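Local coordinates for capsule biosynthesis protein CapD proenzyme (Bacillus anthracis, PDB 3G9K) that cleaves the poly-gamma-D-glutamate capsule as a transpeptidase and links the fragments to meso-diaminopimelic acid of peptidoglycan, the chain here being the first of its two polypeptides, at residues A[25-30]-A[56-61]; A[108-113]-A[218-223]; A[226-231]-A[251-256]; A[77-82]-A[232-237]. One frame throughout, in Å; residues are numbered along the deposited sequence.

Contact 1 of 4, residues A[25-30]-A[56-61]; sequences ASHPLA and GVVELH
Ser-26 and His-27 lead out of a strand into helix 28-39, and they run beside the place where helix 44-58 gives out at Val-58 and Glu-59. The backbones come nearest between His-27 CA and Glu-59 CA, at 6.9 Å, a gap bridged mainly by side chains. CG2 of Val-58 sits over one face of the His-27 imidazole, 3.7 Å from the ring centroid and 10° off the normal, a CH-pi contact. What fixes the turn of that ring is an N-cap bond: Leu-29 N gives its hydrogen to His-27 ND1 at 3.0 Å, in the ring plane. This pairing of a helix start with a helix end closes a two-helix hairpin, and Ala-30 continues its packing against Val-51 and Leu-55. The other methyl of Val-58, CG1, reaches Leu-29 CD1 at 4.1 Å, on the side where Tyr-130 and Phe-135 complete the apolar layer. On the Glu-59 side the chemistry turns polar. A chi1 of -161° and an extended chain beyond CG carry the Glu-59 carboxylate across to Ser-26, whose OG donates to OE2 at 2.6 Å on its syn side. The carboxylate is buried, and its OE1 is hydrogen-bonded to Thr-2 OG1 of the second chain of the processed enzyme; just before Ser-26, Ala-25 pairs in an antiparallel ladder with a strand of that same chain.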
# COMPACT_ATOMS: atom_id res chain seq x y z
N ALA A 25 4.20 -4.50 8.78
CA ALA A 25 3.16 -3.43 8.65
C ALA A 25 3.60 -2.08 9.26
O ALA A 25 4.53 -2.03 10.09
CB ALA A 25 1.81 -3.87 9.27
N SER A 26 2.92 -1.00 8.86
CA SER A 26 3.33 0.36 9.25
C SER A 26 2.74 0.80 10.62
O SER A 26 2.82 1.97 11.02
CB SER A 26 2.98 1.37 8.18
OG SER A 26 1.62 1.29 7.85
N HIS A 27 2.12 -0.11 11.32
CA HIS A 27 1.73 0.19 12.72
C HIS A 27 1.98 -1.04 13.60
O HIS A 27 1.54 -2.10 13.26
CB HIS A 27 0.26 0.63 12.82
CG HIS A 27 -0.07 1.31 14.12
ND1 HIS A 27 -0.20 0.63 15.30
CD2 HIS A 27 -0.31 2.62 14.42
CE1 HIS A 27 -0.49 1.47 16.28
NE2 HIS A 27 -0.56 2.69 15.77
N PRO A 28 2.67 -0.87 14.75
CA PRO A 28 2.95 -2.00 15.65
C PRO A 28 1.72 -2.76 16.17
O PRO A 28 1.86 -3.92 16.51
CB PRO A 28 3.71 -1.34 16.82
CG PRO A 28 3.34 0.06 16.76
CD PRO A 28 3.25 0.37 15.27
N LEU A 29 0.54 -2.14 16.25
CA LEU A 29 -0.66 -2.85 16.69
C LEU A 29 -1.19 -3.78 15.59
O LEU A 29 -1.75 -4.82 15.89
CB LEU A 29 -1.75 -1.88 17.18
CG LEU A 29 -1.45 -1.09 18.46
CD1 LEU A 29 -2.66 -0.19 18.91
CD2 LEU A 29 -1.04 -2.06 19.58
N ALA A 30 -1.02 -3.38 14.33
CA ALA A 30 -1.35 -4.22 13.18
C ALA A 30 -0.42 -5.41 13.15
O ALA A 30 -0.88 -6.54 12.90
CB ALA A 30 -1.27 -3.42 11.86
N GLY A 56 -7.20 0.38 9.54
CA GLY A 56 -8.28 1.37 9.33
C GLY A 56 -8.66 2.09 10.60
O GLY A 56 -9.17 3.23 10.60
N VAL A 57 -8.42 1.43 11.72
CA VAL A 57 -8.73 2.06 13.02
C VAL A 57 -7.55 2.86 13.59
O VAL A 57 -7.69 4.01 14.00
CB VAL A 57 -9.20 0.99 14.04
CG1 VAL A 57 -9.31 1.61 15.41
CG2 VAL A 57 -10.54 0.39 13.61
N VAL A 58 -6.38 2.25 13.63
CA VAL A 58 -5.25 2.84 14.34
C VAL A 58 -4.34 3.66 13.42
O VAL A 58 -3.50 4.46 13.90
CB VAL A 58 -4.41 1.74 15.10
CG1 VAL A 58 -5.32 0.93 16.06
CG2 VAL A 58 -3.69 0.79 14.10
N GLU A 59 -4.42 3.42 12.12
CA GLU A 59 -3.65 4.17 11.15
C GLU A 59 -4.61 4.85 10.16
O GLU A 59 -4.43 4.80 8.97
CB GLU A 59 -2.68 3.26 10.40
CG GLU A 59 -1.60 4.05 9.77
CD GLU A 59 -0.72 3.23 8.85
OE1 GLU A 59 -1.27 2.42 8.07
OE2 GLU A 59 0.51 3.40 8.92
N LEU A 60 -5.63 5.47 10.74
CA LEU A 60 -6.84 5.94 10.05
C LEU A 60 -6.63 7.01 8.99
O LEU A 60 -7.45 7.14 8.05
CB LEU A 60 -7.83 6.43 11.11
CG LEU A 60 -7.38 7.64 11.94
CD1 LEU A 60 -8.18 8.89 11.41
CD2 LEU A 60 -7.57 7.45 13.43
N HIS A 61 -5.51 7.72 9.09
CA HIS A 61 -5.14 8.71 8.07
C HIS A 61 -4.82 8.07 6.77
O HIS A 61 -4.99 8.70 5.73
CB HIS A 61 -3.94 9.56 8.51
CG HIS A 61 -2.76 8.78 9.02
ND1 HIS A 61 -2.74 8.22 10.28
CD2 HIS A 61 -1.60 8.45 8.43
CE1 HIS A 61 -1.58 7.60 10.45
NE2 HIS A 61 -0.86 7.75 9.35

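Contact 2 of 4, residues A[108-113]-A[218-223]; sequences MEYIHD and VEVRKP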
# COMPACT_ATOMS: atom_id res chain seq x y z
N MSE A 108 -12.85 -7.14 1.66
CA MSE A 108 -12.57 -8.02 2.79
C MSE A 108 -13.59 -9.15 2.87
O MSE A 108 -13.21 -10.31 3.12
CB MSE A 108 -12.55 -7.22 4.10
CG MSE A 108 -11.42 -6.17 4.21
SE MSE A 108 -9.64 -6.91 3.91
CE MSE A 108 -9.06 -5.90 2.39
N GLU A 109 -14.88 -8.85 2.64
CA GLU A 109 -15.88 -9.91 2.68
C GLU A 109 -15.69 -10.93 1.55
O GLU A 109 -15.82 -12.13 1.79
CB GLU A 109 -17.30 -9.38 2.63
CG GLU A 109 -18.36 -10.51 2.68
CD GLU A 109 -19.72 -9.96 3.00
OE1 GLU A 109 -19.94 -9.56 4.15
OE2 GLU A 109 -20.53 -9.90 2.07
N TYR A 110 -15.43 -10.45 0.34
CA TYR A 110 -15.13 -11.31 -0.81
C TYR A 110 -13.90 -12.20 -0.60
O TYR A 110 -13.89 -13.39 -0.90
CB TYR A 110 -14.91 -10.48 -2.07
CG TYR A 110 -14.71 -11.34 -3.31
CD1 TYR A 110 -13.49 -11.97 -3.55
CD2 TYR A 110 -15.76 -11.56 -4.21
CE1 TYR A 110 -13.32 -12.79 -4.64
CE2 TYR A 110 -15.60 -12.39 -5.32
CZ TYR A 110 -14.38 -12.99 -5.51
OH TYR A 110 -14.21 -13.81 -6.60
N ILE A 111 -12.84 -11.58 -0.08
CA ILE A 111 -11.61 -12.28 0.28
C ILE A 111 -11.90 -13.32 1.32
O ILE A 111 -11.48 -14.45 1.20
CB ILE A 111 -10.55 -11.27 0.80
CG1 ILE A 111 -10.07 -10.43 -0.40
CG2 ILE A 111 -9.37 -12.01 1.55
CD1 ILE A 111 -9.26 -9.10 -0.08
N HIS A 112 -12.60 -12.94 2.39
CA HIS A 112 -12.95 -13.93 3.38
C HIS A 112 -13.72 -15.14 2.81
O HIS A 112 -13.38 -16.29 3.10
CB HIS A 112 -13.82 -13.31 4.48
CG HIS A 112 -14.41 -14.34 5.38
ND1 HIS A 112 -15.60 -14.97 5.10
CD2 HIS A 112 -13.92 -14.91 6.51
CE1 HIS A 112 -15.83 -15.88 6.03
NE2 HIS A 112 -14.82 -15.88 6.88
N ASP A 113 -14.77 -14.87 2.04
CA ASP A 113 -15.68 -15.92 1.59
C ASP A 113 -15.03 -16.85 0.58
O ASP A 113 -15.44 -18.01 0.42
CB ASP A 113 -16.91 -15.32 0.96
CG ASP A 113 -17.81 -14.65 1.98
OD1 ASP A 113 -17.54 -14.69 3.20
OD2 ASP A 113 -18.80 -14.06 1.54
N VAL A 218 -16.51 -6.05 -6.29
CA VAL A 218 -15.08 -6.39 -6.36
C VAL A 218 -14.72 -7.00 -7.71
O VAL A 218 -15.58 -7.58 -8.36
CB VAL A 218 -14.71 -7.40 -5.26
CG1 VAL A 218 -13.30 -7.81 -5.39
CG2 VAL A 218 -14.93 -6.78 -3.90
N GLU A 219 -13.48 -6.83 -8.14
CA GLU A 219 -12.97 -7.56 -9.31
C GLU A 219 -11.83 -8.49 -8.91
O GLU A 219 -10.93 -8.09 -8.13
CB GLU A 219 -12.53 -6.58 -10.38
CG GLU A 219 -13.67 -5.65 -10.86
CD GLU A 219 -14.77 -6.40 -11.65
OE1 GLU A 219 -14.49 -7.48 -12.19
OE2 GLU A 219 -15.94 -5.92 -11.71
N VAL A 220 -11.90 -9.74 -9.38
CA VAL A 220 -10.84 -10.73 -9.22
C VAL A 220 -10.06 -10.72 -10.52
O VAL A 220 -10.66 -10.71 -11.59
CB VAL A 220 -11.41 -12.12 -8.88
CG1 VAL A 220 -10.31 -13.16 -8.76
CG2 VAL A 220 -12.22 -12.02 -7.61
N ARG A 221 -8.74 -10.60 -10.41
CA ARG A 221 -7.87 -10.40 -11.58
C ARG A 221 -6.71 -11.37 -11.45
O ARG A 221 -6.41 -11.85 -10.35
CB ARG A 221 -7.38 -8.97 -11.67
CG ARG A 221 -8.45 -7.89 -11.64
CD ARG A 221 -7.86 -6.52 -12.01
NE ARG A 221 -8.77 -5.41 -11.74
CZ ARG A 221 -9.79 -5.03 -12.50
NH1 ARG A 221 -10.05 -5.67 -13.65
NH2 ARG A 221 -10.56 -4.01 -12.12
N LYS A 222 -6.11 -11.70 -12.58
CA LYS A 222 -4.90 -12.51 -12.61
C LYS A 222 -3.69 -11.63 -12.28
O LYS A 222 -3.55 -10.56 -12.85
CB LYS A 222 -4.69 -13.15 -13.99
CG LYS A 222 -5.08 -14.63 -14.05
CD LYS A 222 -4.20 -15.50 -13.11
CE LYS A 222 -5.08 -16.32 -12.13
NZ LYS A 222 -4.26 -17.23 -11.28
N PRO A 223 -2.83 -12.04 -11.36
CA PRO A 223 -1.61 -11.22 -11.22
C PRO A 223 -0.79 -11.12 -12.51
O PRO A 223 -0.79 -12.05 -13.31
CB PRO A 223 -0.85 -11.95 -10.13
CG PRO A 223 -1.91 -12.69 -9.34
CD PRO A 223 -2.87 -13.15 -10.40
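Val-218 begins the contact from the loop before strand 219-228, its CG2 lying 4.1 Å from Tyr-110 CB near the root of the tyrosine side chain. The CA atoms of these two residues are 7.4 Å apart, the nearest backbone approach. Glu-219 points its CB away from the helix; together with Arg-221 it packs on Arg-55 of the second chain. Val-220 returns to the helix side, and its CG2 lies by the phenol end of Tyr-110, the two side chains crossing at about a right angle; the modelled separation is too short for carbon atoms, so the exact fit there is doubtful. With CG anti to the backbone N (chi1 -175°), Tyr-110 is extended from helix 104-115 toward the strand and spans both valines. Arg-221 then turns off again, and its NH2 forms a salt bridge with Asp-83 OD2. Helix 104-115 thus covers one side of the antiparallel sheet, where Ile-82 also meets Val-218 and Val-220. No hydrogen bond crosses between the two segments; the dependable evidence is the touch of Tyr-110 CB on Val-218 CG2, which makes this an apolar contact whose detail at the exposed Val-220 remains uncertain.

Contact 3 of 4, residues A[226-231]-A[251-256]; sequences GNYMGY and LAEKKE
A two-residue beta-hairpin turn, type I' from Tyr-228 to Tyr-231, joins strands 219-228 and 231-235, and Glu-253 from the last turn of helix 242-254 reaches Met-229 and Tyr-228. The hairpin is closed by Tyr-231 N to Tyr-228 O and by Tyr-228 N to Tyr-231 O, both 2.9 Å, while Met-229 and Gly-230 take up the positive phi values of this turn. Met-229 N points outward and donates to Glu-253 OE1 at 3.2 Å, with an N-H...O angle of 150°; the N-H arrives from above the carboxylate plane, 36° out of it. A chi1 of 173° swings the extended Glu-253 chain out opposite its backbone N to reach the turn. The same OE1 lies 3.3 Å from Tyr-228 CD1, ring and carboxylate planes standing almost perpendicular. CG of selenomethionine Met-229 lies over one face of the Tyr-228 ring, toward its rim, and the bends at chi2 and chi3 bring SE to 3.4 Å from Glu-253 OE2. Beyond the ring, Tyr-228 OH is hydrogen-bonded to Thr-94 OG1 of the second chain. The helix itself stops just past Glu-253 in a Schellman motif at Glu-256. One rather long, bent hydrogen bond is therefore the only one between turn and helix end, and most of the other close carboxylate approaches are van der Waals contacts to carbon and selenium.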
# COMPACT_ATOMS: atom_id res chain seq x y z
N GLY A 226 5.97 -12.12 -14.52
CA GLY A 226 7.17 -11.96 -15.31
C GLY A 226 8.32 -12.62 -14.57
O GLY A 226 8.13 -13.44 -13.66
N ASN A 227 9.52 -12.30 -15.01
CA ASN A 227 10.75 -12.77 -14.40
C ASN A 227 11.70 -11.59 -14.25
O ASN A 227 11.70 -10.64 -15.08
CB ASN A 227 11.36 -13.88 -15.25
CG ASN A 227 11.81 -13.40 -16.61
OD1 ASN A 227 12.78 -12.67 -16.73
ND2 ASN A 227 11.11 -13.81 -17.65
N TYR A 228 12.53 -11.63 -13.21
CA TYR A 228 13.52 -10.60 -12.98
C TYR A 228 14.60 -11.15 -12.09
O TYR A 228 14.31 -11.64 -11.00
CB TYR A 228 12.86 -9.36 -12.39
CG TYR A 228 13.76 -8.42 -11.67
CD1 TYR A 228 14.69 -7.64 -12.35
CD2 TYR A 228 13.66 -8.28 -10.28
CE1 TYR A 228 15.54 -6.75 -11.64
CE2 TYR A 228 14.48 -7.40 -9.59
CZ TYR A 228 15.43 -6.65 -10.26
OH TYR A 228 16.23 -5.79 -9.55
N MSE A 229 15.85 -11.10 -12.56
CA MSE A 229 17.00 -11.59 -11.79
C MSE A 229 16.84 -13.03 -11.30
O MSE A 229 17.28 -13.38 -10.19
CB MSE A 229 17.30 -10.64 -10.62
CG MSE A 229 17.83 -9.30 -11.06
SE MSE A 229 19.67 -9.45 -11.70
CE MSE A 229 20.58 -9.68 -9.99
N GLY A 230 16.21 -13.87 -12.13
CA GLY A 230 16.00 -15.26 -11.78
C GLY A 230 14.85 -15.51 -10.83
O GLY A 230 14.63 -16.65 -10.38
N TYR A 231 14.10 -14.45 -10.51
CA TYR A 231 12.87 -14.56 -9.72
C TYR A 231 11.69 -14.60 -10.65
O TYR A 231 11.64 -13.85 -11.63
CB TYR A 231 12.69 -13.32 -8.85
CG TYR A 231 13.62 -13.18 -7.68
CD1 TYR A 231 14.80 -12.43 -7.80
CD2 TYR A 231 13.31 -13.73 -6.43
CE1 TYR A 231 15.63 -12.25 -6.75
CE2 TYR A 231 14.16 -13.54 -5.34
CZ TYR A 231 15.32 -12.79 -5.52
OH TYR A 231 16.20 -12.58 -4.48
N LEU A 251 14.32 -3.28 -17.09
CA LEU A 251 15.19 -2.23 -17.64
C LEU A 251 16.47 -1.98 -16.81
O LEU A 251 17.56 -1.84 -17.39
CB LEU A 251 14.40 -0.93 -17.81
CG LEU A 251 13.45 -0.88 -19.03
CD1 LEU A 251 12.41 0.26 -18.94
CD2 LEU A 251 14.29 -0.75 -20.32
N ALA A 252 16.36 -1.91 -15.48
CA ALA A 252 17.53 -1.68 -14.62
C ALA A 252 18.50 -2.87 -14.63
O ALA A 252 19.71 -2.69 -14.62
CB ALA A 252 17.09 -1.34 -13.18
N GLU A 253 17.95 -4.09 -14.66
CA GLU A 253 18.75 -5.30 -14.84
C GLU A 253 19.55 -5.26 -16.16
O GLU A 253 20.77 -5.46 -16.17
CB GLU A 253 17.85 -6.53 -14.84
CG GLU A 253 18.57 -7.83 -15.19
CD GLU A 253 17.77 -9.07 -14.91
OE1 GLU A 253 16.51 -8.99 -14.81
OE2 GLU A 253 18.41 -10.14 -14.81
N LYS A 254 18.84 -5.01 -17.26
CA LYS A 254 19.44 -5.08 -18.61
C LYS A 254 20.47 -4.00 -18.84
O LYS A 254 21.50 -4.22 -19.46
CB LYS A 254 18.35 -4.92 -19.67
CG LYS A 254 18.84 -5.25 -21.06
CD LYS A 254 17.74 -5.25 -22.09
CE LYS A 254 18.32 -5.64 -23.47
NZ LYS A 254 17.58 -4.95 -24.54
N LYS A 255 20.18 -2.81 -18.35
CA LYS A 255 21.08 -1.69 -18.49
C LYS A 255 22.17 -1.71 -17.42
O LYS A 255 23.04 -0.86 -17.40
CB LYS A 255 20.27 -0.40 -18.47
CG LYS A 255 19.19 -0.40 -19.55
CD LYS A 255 18.67 0.99 -19.85
CE LYS A 255 17.34 0.95 -20.60
NZ LYS A 255 17.31 2.00 -21.65
N GLU A 256 22.13 -2.71 -16.54
CA GLU A 256 23.18 -2.92 -15.53
C GLU A 256 23.51 -1.64 -14.76
O GLU A 256 24.68 -1.32 -14.53
CB GLU A 256 24.45 -3.47 -16.18
CG GLU A 256 24.27 -4.83 -16.80
CD GLU A 256 25.51 -5.28 -17.54
OE1 GLU A 256 26.04 -4.49 -18.36
OE2 GLU A 256 25.95 -6.42 -17.30

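Contact 4 of 4, residues A[77-82]-A[232-237]; sequences DKETFI and DVYTAP
Phe-81 lies with one ring face against Pro-237, whose CD stands 3.8 Å from the ring centroid and 20° off its normal, a CH-pi contact displaced toward the CG end: CD is 3.5 Å from Phe-81 CG. Toward the CE1-CZ end, on the same side of the ring plane, Ala-236 CB touches Phe-81 CE1 at 3.6 Å, so the two consecutive residues engage different parts of one aromatic. Phe-81 holds CG opposite its backbone N, which extends the ring across toward them, and Phe-240 meets it edge-to-face. Two residues earlier, Glu-79 approaches the Tyr-234 ring with an aliphatic atom, CG to CE2 at 3.7 Å; its chain bends at chi2, and the carboxylate plane is only 16° from that of the ring. No hydrogen bond passes between the segments. The reason is topological: strand 219-228 lies between strands 79-83 and 231-235, and the touching parts, 79-81 and 234-237, point 31° apart and meet through side chains. Strand 231-235 ladders antiparallel with a strand of the second chain, continuing the sheet across the interface, in keeping with the layered alpha-beta-beta-alpha fold of Ntn hydrolases.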
# COMPACT_ATOMS: atom_id res chain seq x y z
N ASP A 77 -0.06 -23.15 -4.53
CA ASP A 77 -0.83 -23.69 -5.66
C ASP A 77 -1.63 -22.67 -6.49
O ASP A 77 -2.10 -22.98 -7.59
CB ASP A 77 -1.81 -24.74 -5.10
CG ASP A 77 -1.10 -25.88 -4.37
OD1 ASP A 77 -0.39 -26.68 -5.03
OD2 ASP A 77 -1.27 -25.99 -3.14
N LYS A 78 -1.79 -21.45 -5.97
CA LYS A 78 -2.66 -20.47 -6.62
C LYS A 78 -2.04 -19.06 -6.55
O LYS A 78 -1.29 -18.77 -5.62
CB LYS A 78 -4.04 -20.48 -5.94
CG LYS A 78 -5.17 -19.95 -6.82
CD LYS A 78 -6.52 -19.86 -6.09
CE LYS A 78 -7.69 -20.09 -7.08
NZ LYS A 78 -9.06 -19.71 -6.52
N GLU A 79 -2.34 -18.23 -7.56
CA GLU A 79 -2.02 -16.79 -7.56
C GLU A 79 -3.28 -15.99 -7.85
O GLU A 79 -3.94 -16.21 -8.87
CB GLU A 79 -0.98 -16.44 -8.63
CG GLU A 79 0.28 -17.28 -8.60
CD GLU A 79 0.15 -18.59 -9.38
OE1 GLU A 79 -0.52 -18.61 -10.43
OE2 GLU A 79 0.75 -19.59 -8.91
N THR A 80 -3.60 -15.02 -7.00
CA THR A 80 -4.83 -14.24 -7.13
C THR A 80 -4.56 -12.78 -6.81
O THR A 80 -3.76 -12.48 -5.91
CB THR A 80 -5.92 -14.69 -6.12
OG1 THR A 80 -6.03 -16.13 -6.08
CG2 THR A 80 -7.27 -14.09 -6.50
N PHE A 81 -5.24 -11.90 -7.51
CA PHE A 81 -5.24 -10.49 -7.18
C PHE A 81 -6.69 -10.03 -6.96
O PHE A 81 -7.52 -10.18 -7.84
CB PHE A 81 -4.60 -9.61 -8.26
CG PHE A 81 -4.50 -8.18 -7.85
CD1 PHE A 81 -3.46 -7.77 -7.04
CD2 PHE A 81 -5.47 -7.28 -8.18
CE1 PHE A 81 -3.38 -6.45 -6.59
CE2 PHE A 81 -5.39 -5.96 -7.73
CZ PHE A 81 -4.33 -5.56 -6.95
N ILE A 82 -7.02 -9.51 -5.78
CA ILE A 82 -8.35 -8.96 -5.57
C ILE A 82 -8.32 -7.41 -5.60
O ILE A 82 -7.63 -6.77 -4.81
CB ILE A 82 -8.99 -9.45 -4.28
CG1 ILE A 82 -8.78 -10.96 -4.11
CG2 ILE A 82 -10.47 -9.04 -4.26
CD1 ILE A 82 -9.18 -11.74 -5.33
N ASP A 232 10.72 -15.45 -10.34
CA ASP A 232 9.38 -15.22 -10.92
C ASP A 232 8.77 -14.07 -10.11
O ASP A 232 8.89 -14.05 -8.88
CB ASP A 232 8.48 -16.43 -10.79
CG ASP A 232 8.99 -17.63 -11.55
OD1 ASP A 232 9.27 -17.51 -12.75
OD2 ASP A 232 9.06 -18.68 -10.91
N VAL A 233 8.13 -13.13 -10.80
CA VAL A 233 7.53 -11.95 -10.17
C VAL A 233 6.03 -11.90 -10.45
O VAL A 233 5.62 -11.96 -11.61
CB VAL A 233 8.21 -10.63 -10.66
CG1 VAL A 233 7.57 -9.42 -10.04
CG2 VAL A 233 9.71 -10.66 -10.32
N TYR A 234 5.25 -11.80 -9.38
CA TYR A 234 3.80 -11.64 -9.44
C TYR A 234 3.52 -10.23 -8.93
O TYR A 234 4.04 -9.82 -7.87
CB TYR A 234 3.13 -12.67 -8.54
CG TYR A 234 3.54 -14.07 -8.91
CD1 TYR A 234 4.62 -14.70 -8.28
CD2 TYR A 234 2.88 -14.75 -9.95
CE1 TYR A 234 5.01 -16.00 -8.65
CE2 TYR A 234 3.26 -16.02 -10.33
CZ TYR A 234 4.33 -16.63 -9.68
OH TYR A 234 4.71 -17.90 -10.09
N THR A 235 2.76 -9.47 -9.71
CA THR A 235 2.47 -8.09 -9.31
C THR A 235 1.05 -7.65 -9.73
O THR A 235 0.27 -8.42 -10.28
CB THR A 235 3.63 -7.14 -9.76
OG1 THR A 235 3.46 -5.82 -9.17
CG2 THR A 235 3.74 -7.08 -11.27
N ALA A 236 0.72 -6.41 -9.41
CA ALA A 236 -0.66 -5.96 -9.47
C ALA A 236 -1.00 -5.54 -10.88
O ALA A 236 -0.28 -4.75 -11.48
CB ALA A 236 -0.84 -4.78 -8.49
N PRO A 237 -2.10 -6.08 -11.44
CA PRO A 237 -2.46 -5.73 -12.83
C PRO A 237 -3.24 -4.43 -12.96
O PRO A 237 -3.68 -3.85 -11.95
CB PRO A 237 -3.35 -6.91 -13.24
CG PRO A 237 -4.05 -7.27 -11.99
CD PRO A 237 -3.04 -7.06 -10.87

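How the contacts relate
Contacts 2, 3 and 4 gather round one antiparallel sheet, contacts 2 and 3 sharing strand 219-228, which both strands of contact 4 flank. Contacts 2 and 4 touch: Lys-222 NZ lies 2.6 Å from Glu-79 O, probably hydrogen-bonded. Contact 3 joins contact 4 through Gly-226 O and Val-233 N, 2.9 Å apart. Contact 1 stands off, its nearest atoms about 9 Å from contact 2, across the chain's centre from contacts 2 and 4. Buried like contact 4, it alone couples a carboxylate bond to CH-pi packing; contact 4 touches through aromatic and apolar atoms, Glu-79 lending a methylene, contact 2 is apolar at the surface, and peripheral contact 3 pairs one hydrogen bond with carboxylate contacts to ring carbon and selenium.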